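Side-chain contacts in M152 protein (Murid herpesvirus 1, PDB 4G59), which is an MHC class I-like immune-evasion glycoprotein that probably binds RAE-1 ligands of the NKG2D receptor and interferes with surface display of host class I molecules: residues I39-E42 and Q43-D46; Y82-M86 and N87-A91; G153-I156 and L157-A161; L163-K166 and R167-F171. All coordinates share one frame; numbering follows the deposited sequence.

Interaction 1 of 4, residues I39-E42 and Q43-D46; sequences INLE and QSSD
S44 and L41 hold this tight chain reversal together. The L41 N-H runs almost straight (169°) to S44 OG, 2.9 Å away, while the same hydroxyl gives its proton to S45 O at 2.7 Å, in the carbonyl plane and on a lone pair. One buried oxygen is thus gripped twice, as acceptor and as donor, which fixes its rotation. The torsion behind this is chi1 88°, swinging OG in between the backbone N and the carbonyl carbon. In the return direction S44 N reaches L41 O at 3.1 Å from well above the carbonyl plane, closing a type I beta turn with E42 and Q43 at its corners. Those two side chains run alongside each other, carboxylate and amide planes 26° apart. This is the bend at the end of strand 34-40 in the MHC-like platform sheet, from which the chain turns back toward strand 48-50. Past the turn, N40 CB sits 3.4 Å from S45 O, and D46 CA lies 3.6 Å from I39 O in a CH...O contact. D46 holds its carboxylate for R49, whose NE makes a salt bridge with OD2. On the inner side L41 leans its branched end away from the turn onto I47, A23 and C172, and I39 packs on F25 of strand 22-31 and on W168 of helix 161-178.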
loop_
_atom_site.group_PDB
_atom_site.type_symbol
_atom_site.label_atom_id
_atom_site.label_comp_id
_atom_site.label_asym_id
_atom_site.label_seq_id
_atom_site.Cartn_x
_atom_site.Cartn_y
_atom_site.Cartn_z
ATOM N N ILE B 39 -4.818 -13.272 2.511
ATOM C CA ILE B 39 -6.102 -13.537 3.165
ATOM C C ILE B 39 -6.209 -12.690 4.435
ATOM O O ILE B 39 -5.209 -12.497 5.149
ATOM C CB ILE B 39 -6.226 -14.998 3.569
ATOM C CG1 ILE B 39 -6.003 -15.906 2.366
ATOM C CG2 ILE B 39 -7.576 -15.253 4.215
ATOM C CD1 ILE B 39 -5.577 -17.304 2.757
ATOM N N ASN B 40 -7.413 -12.188 4.721
ATOM C CA ASN B 40 -7.649 -11.531 5.997
ATOM C C ASN B 40 -9.070 -11.788 6.472
ATOM O O ASN B 40 -9.913 -12.257 5.702
ATOM C CB ASN B 40 -7.329 -10.027 5.920
ATOM C CG ASN B 40 -8.275 -9.270 4.999
ATOM O OD1 ASN B 40 -9.325 -8.767 5.441
ATOM N ND2 ASN B 40 -7.908 -9.168 3.708
ATOM N N LEU B 41 -9.322 -11.514 7.745
ATOM C CA LEU B 41 -10.647 -11.670 8.336
ATOM C C LEU B 41 -11.192 -10.267 8.471
ATOM O O LEU B 41 -10.440 -9.329 8.260
ATOM C CB LEU B 41 -10.536 -12.371 9.693
ATOM C CG LEU B 41 -10.111 -13.826 9.551
ATOM C CD1 LEU B 41 -10.014 -14.509 10.909
ATOM C CD2 LEU B 41 -11.133 -14.553 8.681
ATOM N N GLU B 42 -12.467 -10.113 8.813
ATOM C CA GLU B 42 -13.114 -8.809 8.725
ATOM C C GLU B 42 -12.485 -7.715 9.608
ATOM O O GLU B 42 -12.423 -6.554 9.206
ATOM C CB GLU B 42 -14.618 -8.918 8.984
ATOM C CG GLU B 42 -15.391 -7.666 8.599
ATOM C CD GLU B 42 -16.854 -7.747 8.975
ATOM O OE1 GLU B 42 -17.291 -8.818 9.448
ATOM O OE2 GLU B 42 -17.571 -6.742 8.800
ATOM N N GLN B 43 -12.015 -8.065 10.799
ATOM C CA GLN B 43 -11.371 -7.058 11.634
ATOM C C GLN B 43 -9.848 -7.296 11.787
ATOM O O GLN B 43 -9.227 -6.767 12.716
ATOM C CB GLN B 43 -12.077 -6.945 12.996
ATOM C CG GLN B 43 -13.400 -6.159 12.971
ATOM C CD GLN B 43 -14.652 -7.041 12.844
ATOM O OE1 GLN B 43 -14.579 -8.277 12.851
ATOM N NE2 GLN B 43 -15.810 -6.394 12.731
ATOM N N SER B 44 -9.250 -8.079 10.874
ATOM C CA SER B 44 -7.803 -8.369 10.929
ATOM C C SER B 44 -7.039 -7.692 9.786
ATOM O O SER B 44 -7.627 -7.296 8.780
ATOM C CB SER B 44 -7.529 -9.886 10.918
ATOM O OG SER B 44 -7.427 -10.417 9.607
ATOM N N SER B 45 -5.728 -7.551 9.948
ATOM C CA SER B 45 -4.873 -7.158 8.826
ATOM C C SER B 45 -4.525 -8.471 8.125
ATOM O O SER B 45 -5.159 -9.487 8.415
ATOM C CB SER B 45 -3.630 -6.453 9.344
ATOM O OG SER B 45 -2.970 -7.267 10.288
ATOM N N ASP B 46 -3.557 -8.510 7.218
ATOM C CA ASP B 46 -3.339 -9.794 6.541
ATOM C C ASP B 46 -2.792 -10.853 7.479
ATOM O O ASP B 46 -1.810 -10.626 8.214
ATOM C CB ASP B 46 -2.430 -9.696 5.316
ATOM C CG ASP B 46 -2.880 -8.665 4.323
ATOM O OD1 ASP B 46 -4.091 -8.362 4.247
ATOM O OD2 ASP B 46 -1.988 -8.155 3.612
#

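Interaction 2 of 4, residues Y82-M86 and N87-A91; sequences YEYIM and NVFKA
E83 to N87 and Y84 to V88 are joined by regular i to i+4 bonds, but the last turn widens into a pi-type turn: K90 N donates to I85 O at 2.6 Å, five residues back. This is the C-terminal end of helix 68-89, the first long helix above the sheet of the MHC class I-like platform. K90 then takes a positive phi of 75° and ends the helix, and A91 beyond it packs on the backbone of the other protein's chain in the assembly. On the inner flank Y84 carries the contact. Its CD1 meets V88 CG2, which comes in at the ring edge at 3.7 Å, and F89 turns an edge to the face of Y84, an offset edge-to-face pair with centroids 5.7 Å apart and planes at 80°. CG of Y84 is anti to the backbone N (chi1 176°), which lays the ring forward along the helix to both partners. Y148 stacks on Y84, and Q112 NE2 bonds its hydroxyl. After K90 the chain comes back past I85, whose CG2 lies 3.6 Å from A91 O. At the phenol's far end, Y84 OH lies at the edge of the F89 ring, near its plane, 3.3 Å from CE2.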
loop_
_atom_site.group_PDB
_atom_site.type_symbol
_atom_site.label_atom_id
_atom_site.label_comp_id
_atom_site.label_asym_id
_atom_site.label_seq_id
_atom_site.Cartn_x
_atom_site.Cartn_y
_atom_site.Cartn_z
ATOM N N TYR B 82 -4.533 -14.824 -15.688
ATOM C CA TYR B 82 -3.668 -14.886 -16.864
ATOM C C TYR B 82 -4.487 -15.006 -18.152
ATOM O O TYR B 82 -4.283 -14.226 -19.084
ATOM C CB TYR B 82 -2.659 -16.032 -16.756
ATOM C CG TYR B 82 -1.949 -16.343 -18.057
ATOM C CD1 TYR B 82 -0.971 -15.494 -18.558
ATOM C CD2 TYR B 82 -2.256 -17.485 -18.786
ATOM C CE1 TYR B 82 -0.320 -15.774 -19.750
ATOM C CE2 TYR B 82 -1.612 -17.771 -19.977
ATOM C CZ TYR B 82 -0.647 -16.909 -20.453
ATOM O OH TYR B 82 -0.003 -17.178 -21.638
ATOM N N GLU B 83 -5.406 -15.973 -18.209
ATOM C CA GLU B 83 -6.311 -16.089 -19.359
ATOM C C GLU B 83 -7.050 -14.778 -19.600
ATOM O O GLU B 83 -7.048 -14.267 -20.713
ATOM C CB GLU B 83 -7.340 -17.205 -19.176
ATOM C CG GLU B 83 -6.779 -18.549 -18.763
ATOM C CD GLU B 83 -5.908 -19.190 -19.819
ATOM O OE1 GLU B 83 -6.306 -19.192 -21.001
ATOM O OE2 GLU B 83 -4.825 -19.706 -19.462
ATOM N N TYR B 84 -7.675 -14.243 -18.550
ATOM C CA TYR B 84 -8.489 -13.034 -18.658
ATOM C C TYR B 84 -7.708 -11.906 -19.301
ATOM O O TYR B 84 -8.176 -11.298 -20.267
ATOM C CB TYR B 84 -8.962 -12.601 -17.276
ATOM C CG TYR B 84 -9.733 -11.298 -17.227
ATOM C CD1 TYR B 84 -10.541 -10.892 -18.275
ATOM C CD2 TYR B 84 -9.657 -10.476 -16.112
ATOM C CE1 TYR B 84 -11.255 -9.702 -18.213
ATOM C CE2 TYR B 84 -10.359 -9.282 -16.044
ATOM C CZ TYR B 84 -11.150 -8.900 -17.093
ATOM O OH TYR B 84 -11.847 -7.717 -17.021
ATOM N N ILE B 85 -6.519 -11.643 -18.762
ATOM C CA ILE B 85 -5.671 -10.555 -19.237
ATOM C C ILE B 85 -5.272 -10.721 -20.713
ATOM O O ILE B 85 -5.421 -9.783 -21.513
ATOM C CB ILE B 85 -4.417 -10.387 -18.340
ATOM C CG1 ILE B 85 -4.760 -9.585 -17.090
ATOM C CG2 ILE B 85 -3.287 -9.708 -19.107
ATOM C CD1 ILE B 85 -5.239 -8.175 -17.392
ATOM N N MET B 86 -4.783 -11.910 -21.068
ATOM C CA MET B 86 -4.379 -12.199 -22.444
ATOM C C MET B 86 -5.551 -12.149 -23.441
ATOM O O MET B 86 -5.465 -11.469 -24.460
ATOM C CB MET B 86 -3.653 -13.551 -22.536
ATOM C CG MET B 86 -2.328 -13.625 -21.774
ATOM S SD MET B 86 -1.137 -12.324 -22.177
ATOM C CE MET B 86 -0.528 -12.882 -23.768
ATOM N N ASN B 87 -6.638 -12.859 -23.137
ATOM C CA ASN B 87 -7.802 -12.948 -24.025
ATOM C C ASN B 87 -8.648 -11.678 -24.178
ATOM O O ASN B 87 -9.297 -11.496 -25.203
ATOM C CB ASN B 87 -8.723 -14.094 -23.597
ATOM C CG ASN B 87 -8.027 -15.440 -23.594
ATOM O OD1 ASN B 87 -6.907 -15.577 -24.084
ATOM N ND2 ASN B 87 -8.699 -16.450 -23.046
ATOM N N VAL B 88 -8.662 -10.820 -23.161
ATOM C CA VAL B 88 -9.519 -9.641 -23.187
ATOM C C VAL B 88 -8.735 -8.340 -23.270
ATOM O O VAL B 88 -9.027 -7.488 -24.109
ATOM C CB VAL B 88 -10.488 -9.592 -21.980
ATOM C CG1 VAL B 88 -11.405 -8.357 -22.067
ATOM C CG2 VAL B 88 -11.318 -10.864 -21.916
ATOM N N PHE B 89 -7.894 -8.084 -22.284
ATOM C CA PHE B 89 -7.084 -6.877 -22.319
ATOM C C PHE B 89 -5.928 -6.860 -23.314
ATOM O O PHE B 89 -5.693 -5.874 -23.996
ATOM C CB PHE B 89 -6.706 -6.440 -20.915
ATOM C CG PHE B 89 -7.836 -5.784 -20.196
ATOM C CD1 PHE B 89 -8.042 -4.427 -20.309
ATOM C CD2 PHE B 89 -8.727 -6.528 -19.456
ATOM C CE1 PHE B 89 -9.084 -3.821 -19.671
ATOM C CE2 PHE B 89 -9.776 -5.923 -18.821
ATOM C CZ PHE B 89 -9.955 -4.566 -18.931
ATOM N N LYS B 90 -5.199 -7.963 -23.358
ATOM C CA LYS B 90 -4.129 -8.183 -24.318
ATOM C C LYS B 90 -2.888 -7.393 -23.965
ATOM O O LYS B 90 -1.874 -7.489 -24.628
ATOM C CB LYS B 90 -4.591 -7.883 -25.736
ATOM C CG LYS B 90 -5.379 -9.010 -26.336
ATOM C CD LYS B 90 -6.049 -8.584 -27.613
ATOM C CE LYS B 90 -6.760 -9.752 -28.257
ATOM N NZ LYS B 90 -7.696 -10.417 -27.321
ATOM N N ALA B 91 -2.978 -6.634 -22.889
ATOM C CA ALA B 91 -1.866 -5.856 -22.388
ATOM C C ALA B 91 -1.889 -6.189 -20.924
ATOM O O ALA B 91 -2.957 -6.324 -20.346
ATOM C CB ALA B 91 -2.099 -4.398 -22.607
#

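Interaction 3 of 4, residues G153-I156 and L157-A161; sequences GISI and LRDNA
I154 and S155 hand their carbonyls to R158 N and D159 N in two regular i to i+4 bonds, both 2.8 Å long, while L157 N adds a weak, bent bond to I154 O; this single short stretch of helix, 154-158, then runs out in a type I turn from R158 to A161. The side-chain bond of this contact comes from N160. With its CG anti to the carbonyl carbon (chi1 -63°), the amide is thrown back along the chain, and ND2 donates to I156 O at an N-H...O angle of 172°. The two flat groups share a plane: the donor lies in the carbonyl plane and the acceptor only 2° out of the amide plane. At 2.5 Å the modelled length is short and should not be pressed, but the direction is plain. The bond gives the I156 carbonyl at the helix end a side-chain donor. N160 also stands directly before helix 161-178 but makes no capping bond there; its amide points to the helix behind. On another flank, R158 bends at chi3 and brings its guanidinium face over I154 CG2, with NH2 at 4.1 Å, a loose contact that borders F106. D159 CG approaches S155 O at 3.1 Å on the exposed side. L157, the buried residue here, touches F73 of helix 68-89 and C101 and F106 of the sheet. A short helix, a kink and a long helix are what one expects of the broken alpha2-type helix of the MHC class I platform.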
loop_
_atom_site.group_PDB
_atom_site.type_symbol
_atom_site.label_atom_id
_atom_site.label_comp_id
_atom_site.label_asym_id
_atom_site.label_seq_id
_atom_site.Cartn_x
_atom_site.Cartn_y
_atom_site.Cartn_z
ATOM N N GLY B 153 -13.006 -20.202 -9.521
ATOM C CA GLY B 153 -12.434 -20.964 -8.408
ATOM C C GLY B 153 -13.206 -21.068 -7.097
ATOM O O GLY B 153 -12.738 -21.719 -6.144
ATOM N N ILE B 154 -14.378 -20.446 -7.037
ATOM C CA ILE B 154 -15.165 -20.418 -5.811
ATOM C C ILE B 154 -15.550 -21.807 -5.289
ATOM O O ILE B 154 -15.672 -22.006 -4.071
ATOM C CB ILE B 154 -16.404 -19.526 -5.965
ATOM C CG1 ILE B 154 -15.972 -18.078 -6.183
ATOM C CG2 ILE B 154 -17.281 -19.581 -4.729
ATOM C CD1 ILE B 154 -17.094 -17.188 -6.616
ATOM N N SER B 155 -15.717 -22.772 -6.188
ATOM C CA SER B 155 -16.007 -24.145 -5.774
ATOM C C SER B 155 -14.933 -24.713 -4.841
ATOM O O SER B 155 -15.230 -25.545 -3.978
ATOM C CB SER B 155 -16.134 -25.063 -6.989
ATOM O OG SER B 155 -14.969 -25.868 -7.123
ATOM N N ILE B 156 -13.685 -24.285 -5.019
ATOM C CA ILE B 156 -12.625 -24.723 -4.117
ATOM C C ILE B 156 -12.955 -24.306 -2.680
ATOM O O ILE B 156 -12.714 -25.061 -1.730
ATOM C CB ILE B 156 -11.291 -24.136 -4.513
ATOM C CG1 ILE B 156 -10.898 -24.634 -5.903
ATOM C CG2 ILE B 156 -10.223 -24.517 -3.513
ATOM C CD1 ILE B 156 -9.704 -23.887 -6.502
ATOM N N LEU B 157 -13.538 -23.111 -2.552
ATOM C CA LEU B 157 -13.924 -22.541 -1.271
ATOM C C LEU B 157 -15.233 -23.160 -0.775
ATOM O O LEU B 157 -15.322 -23.574 0.381
ATOM C CB LEU B 157 -14.045 -21.012 -1.380
ATOM C CG LEU B 157 -12.844 -20.076 -1.133
ATOM C CD1 LEU B 157 -11.476 -20.710 -1.382
ATOM C CD2 LEU B 157 -12.992 -18.791 -1.931
ATOM N N ARG B 158 -16.243 -23.237 -1.646
ATOM C CA ARG B 158 -17.542 -23.816 -1.264
ATOM C C ARG B 158 -17.480 -25.298 -0.872
ATOM O O ARG B 158 -18.013 -25.685 0.171
ATOM C CB ARG B 158 -18.593 -23.584 -2.349
ATOM C CG ARG B 158 -19.989 -24.063 -1.971
ATOM C CD ARG B 158 -21.031 -23.635 -3.011
ATOM N NE ARG B 158 -20.424 -23.497 -4.334
ATOM C CZ ARG B 158 -20.490 -22.395 -5.076
ATOM N NH1 ARG B 158 -21.169 -21.335 -4.646
ATOM N NH2 ARG B 158 -19.893 -22.356 -6.261
ATOM N N ASP B 159 -16.808 -26.112 -1.682
ATOM C CA ASP B 159 -16.727 -27.544 -1.424
ATOM C C ASP B 159 -15.928 -27.867 -0.164
ATOM O O ASP B 159 -15.948 -29.003 0.318
ATOM C CB ASP B 159 -16.097 -28.277 -2.609
ATOM C CG ASP B 159 -16.918 -28.173 -3.884
ATOM O OD1 ASP B 159 -17.977 -27.506 -3.917
ATOM O OD2 ASP B 159 -16.468 -28.764 -4.880
ATOM N N ASN B 160 -15.210 -26.876 0.353
ATOM C CA ASN B 160 -14.423 -27.054 1.561
ATOM C C ASN B 160 -14.821 -26.076 2.656
ATOM O O ASN B 160 -14.011 -25.763 3.517
ATOM C CB ASN B 160 -12.952 -26.828 1.262
ATOM C CG ASN B 160 -12.386 -27.825 0.291
ATOM O OD1 ASN B 160 -12.072 -28.960 0.658
ATOM N ND2 ASN B 160 -12.194 -27.390 -0.952
ATOM N N ALA B 161 -16.049 -25.580 2.620
ATOM C CA ALA B 161 -16.453 -24.517 3.532
ATOM C C ALA B 161 -16.248 -24.884 5.003
ATOM O O ALA B 161 -15.557 -24.170 5.735
ATOM C CB ALA B 161 -17.878 -24.126 3.282
#

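Interaction 4 of 4, residues L163-K166 and R167-F171; sequences LLQK and RWTSF
T169 and Q165 make the tightest polar contact of this helix turn. Q165 O takes two bonds from one residue, T169 OG1 at 2.7 Å and T169 N at 3.0 Å, arriving from opposite faces of the carbonyl plane. Chi1 of -68° puts the hydroxyl beside the T169 backbone N, where it can reach the carbonyl that the N-H already uses. On the buried flank, L164 and W168 lie side by side. L164 CD2 packs 4.2 Å from W168 CD1, and that same indole carbon comes within 3.2 Å of L164 O, which sits in the ring plane at its edge. NE1 is taken by E70 OE1, and one indole face is roofed near its rim by R167 CG and F171 CD2. R167 bends at chi3 and swings its guanidinium back, L163 CD1 lying over one face and L164 CD2 4.0 Å from NH2; that nitrogen forms a salt bridge with E70 OE2 and bonds Q69 OE1. The E70 carboxylate is thus shared by R167 and W168, an arrangement that would favour its staying charged. The other flank is loose. K166, extended as far as CE and bent at chi4, is exposed. S170 joins K166 through the backbone bond from its N to K166 O, and its side chain adds only CB, 3.4 Å from that oxygen. A largely apolar buried side and an exposed side with K166 and S170 make an amphipathic helix, here 161-178, tied further on by the C18-C172 disulfide: the second long helix of an MHC class I-like platform, packed against its partner, helix 68-89.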
loop_
_atom_site.group_PDB
_atom_site.type_symbol
_atom_site.label_atom_id
_atom_site.label_comp_id
_atom_site.label_asym_id
_atom_site.label_seq_id
_atom_site.Cartn_x
_atom_site.Cartn_y
_atom_site.Cartn_z
ATOM N N LEU B 163 -14.418 -26.989 6.360
ATOM C CA LEU B 163 -13.023 -27.189 6.757
ATOM C C LEU B 163 -12.351 -25.834 6.912
ATOM O O LEU B 163 -11.530 -25.649 7.813
ATOM C CB LEU B 163 -12.265 -28.051 5.749
ATOM C CG LEU B 163 -10.737 -28.047 5.793
ATOM C CD1 LEU B 163 -10.202 -28.400 7.176
ATOM C CD2 LEU B 163 -10.197 -29.021 4.780
ATOM N N LEU B 164 -12.720 -24.897 6.034
ATOM C CA LEU B 164 -12.188 -23.540 6.063
ATOM C C LEU B 164 -12.731 -22.770 7.261
ATOM O O LEU B 164 -11.987 -22.053 7.934
ATOM C CB LEU B 164 -12.505 -22.797 4.754
ATOM C CG LEU B 164 -11.772 -23.246 3.491
ATOM C CD1 LEU B 164 -12.383 -22.630 2.243
ATOM C CD2 LEU B 164 -10.308 -22.883 3.599
ATOM N N GLN B 165 -14.022 -22.918 7.528
ATOM C CA GLN B 165 -14.626 -22.286 8.691
ATOM C C GLN B 165 -13.884 -22.725 9.952
ATOM O O GLN B 165 -13.591 -21.912 10.826
ATOM C CB GLN B 165 -16.109 -22.649 8.799
ATOM C CG GLN B 165 -16.758 -22.231 10.111
ATOM C CD GLN B 165 -17.156 -20.764 10.137
ATOM O OE1 GLN B 165 -17.235 -20.090 9.098
ATOM N NE2 GLN B 165 -17.414 -20.260 11.333
ATOM N N LYS B 166 -13.546 -24.004 10.032
ATOM C CA LYS B 166 -12.866 -24.497 11.219
ATOM C C LYS B 166 -11.462 -23.908 11.312
ATOM O O LYS B 166 -11.062 -23.392 12.364
ATOM C CB LYS B 166 -12.788 -26.016 11.208
ATOM C CG LYS B 166 -12.333 -26.599 12.517
ATOM C CD LYS B 166 -12.032 -28.073 12.376
ATOM C CE LYS B 166 -11.758 -28.713 13.718
ATOM N NZ LYS B 166 -10.681 -29.732 13.605
ATOM N N ARG B 167 -10.722 -23.974 10.210
ATOM C CA ARG B 167 -9.336 -23.535 10.224
ATOM C C ARG B 167 -9.227 -22.037 10.499
ATOM O O ARG B 167 -8.376 -21.605 11.293
ATOM C CB ARG B 167 -8.611 -23.916 8.930
ATOM C CG ARG B 167 -7.263 -23.253 8.789
ATOM C CD ARG B 167 -6.320 -24.000 7.872
ATOM N NE ARG B 167 -6.867 -24.158 6.533
ATOM C CZ ARG B 167 -6.892 -25.308 5.873
ATOM N NH1 ARG B 167 -6.390 -26.394 6.438
ATOM N NH2 ARG B 167 -7.417 -25.368 4.657
ATOM N N TRP B 168 -10.098 -21.245 9.877
ATOM C CA TRP B 168 -10.005 -19.797 10.054
ATOM C C TRP B 168 -10.608 -19.308 11.372
ATOM O O TRP B 168 -10.207 -18.269 11.890
ATOM C CB TRP B 168 -10.515 -19.051 8.813
ATOM C CG TRP B 168 -9.556 -19.264 7.692
ATOM C CD1 TRP B 168 -9.606 -20.243 6.743
ATOM C CD2 TRP B 168 -8.349 -18.533 7.451
ATOM N NE1 TRP B 168 -8.515 -20.151 5.913
ATOM C CE2 TRP B 168 -7.728 -19.109 6.324
ATOM C CE3 TRP B 168 -7.739 -17.441 8.071
ATOM C CZ2 TRP B 168 -6.513 -18.633 5.813
ATOM C CZ3 TRP B 168 -6.534 -16.962 7.558
ATOM C CH2 TRP B 168 -5.932 -17.562 6.445
ATOM N N THR B 169 -11.550 -20.068 11.930
ATOM C CA THR B 169 -12.060 -19.752 13.268
ATOM C C THR B 169 -10.946 -19.969 14.282
ATOM O O THR B 169 -10.752 -19.170 15.189
ATOM C CB THR B 169 -13.298 -20.586 13.617
ATOM O OG1 THR B 169 -14.386 -20.174 12.776
ATOM C CG2 THR B 169 -13.674 -20.416 15.097
ATOM N N SER B 170 -10.188 -21.037 14.087
ATOM C CA SER B 170 -9.026 -21.352 14.914
ATOM C C SER B 170 -7.943 -20.262 14.817
ATOM O O SER B 170 -7.314 -19.887 15.818
ATOM C CB SER B 170 -8.489 -22.720 14.494
ATOM O OG SER B 170 -7.145 -22.893 14.891
ATOM N N PHE B 171 -7.726 -19.736 13.619
ATOM C CA PHE B 171 -6.731 -18.684 13.462
ATOM C C PHE B 171 -7.231 -17.414 14.115
ATOM O O PHE B 171 -6.470 -16.701 14.775
ATOM C CB PHE B 171 -6.448 -18.419 11.989
ATOM C CG PHE B 171 -5.741 -19.544 11.292
ATOM C CD1 PHE B 171 -5.099 -20.528 12.018
ATOM C CD2 PHE B 171 -5.716 -19.607 9.904
ATOM C CE1 PHE B 171 -4.437 -21.562 11.366
ATOM C CE2 PHE B 171 -5.058 -20.626 9.249
ATOM C CZ PHE B 171 -4.421 -21.606 9.972
#

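In the fold
All four are local contacts within one MHC class I-like domain, in series along the chain: a strand-end turn, the end of helix 68-89, then two successive pieces of the opposing helical arm. Interactions 3 and 4 are neighbours, with centres about 14 Å apart and L157 O 3.6 Å from L164 CD1 across the kink. Interaction 4 also rests on interaction 1, I39 CD1 meeting W168 CZ2 at 3.5 Å, so the long helix is seated on the platform's sheet. Interaction 2 stands apart, about 34 Å from interaction 4 centre to centre, at the far end of the platform, where A91 touches the partner protein.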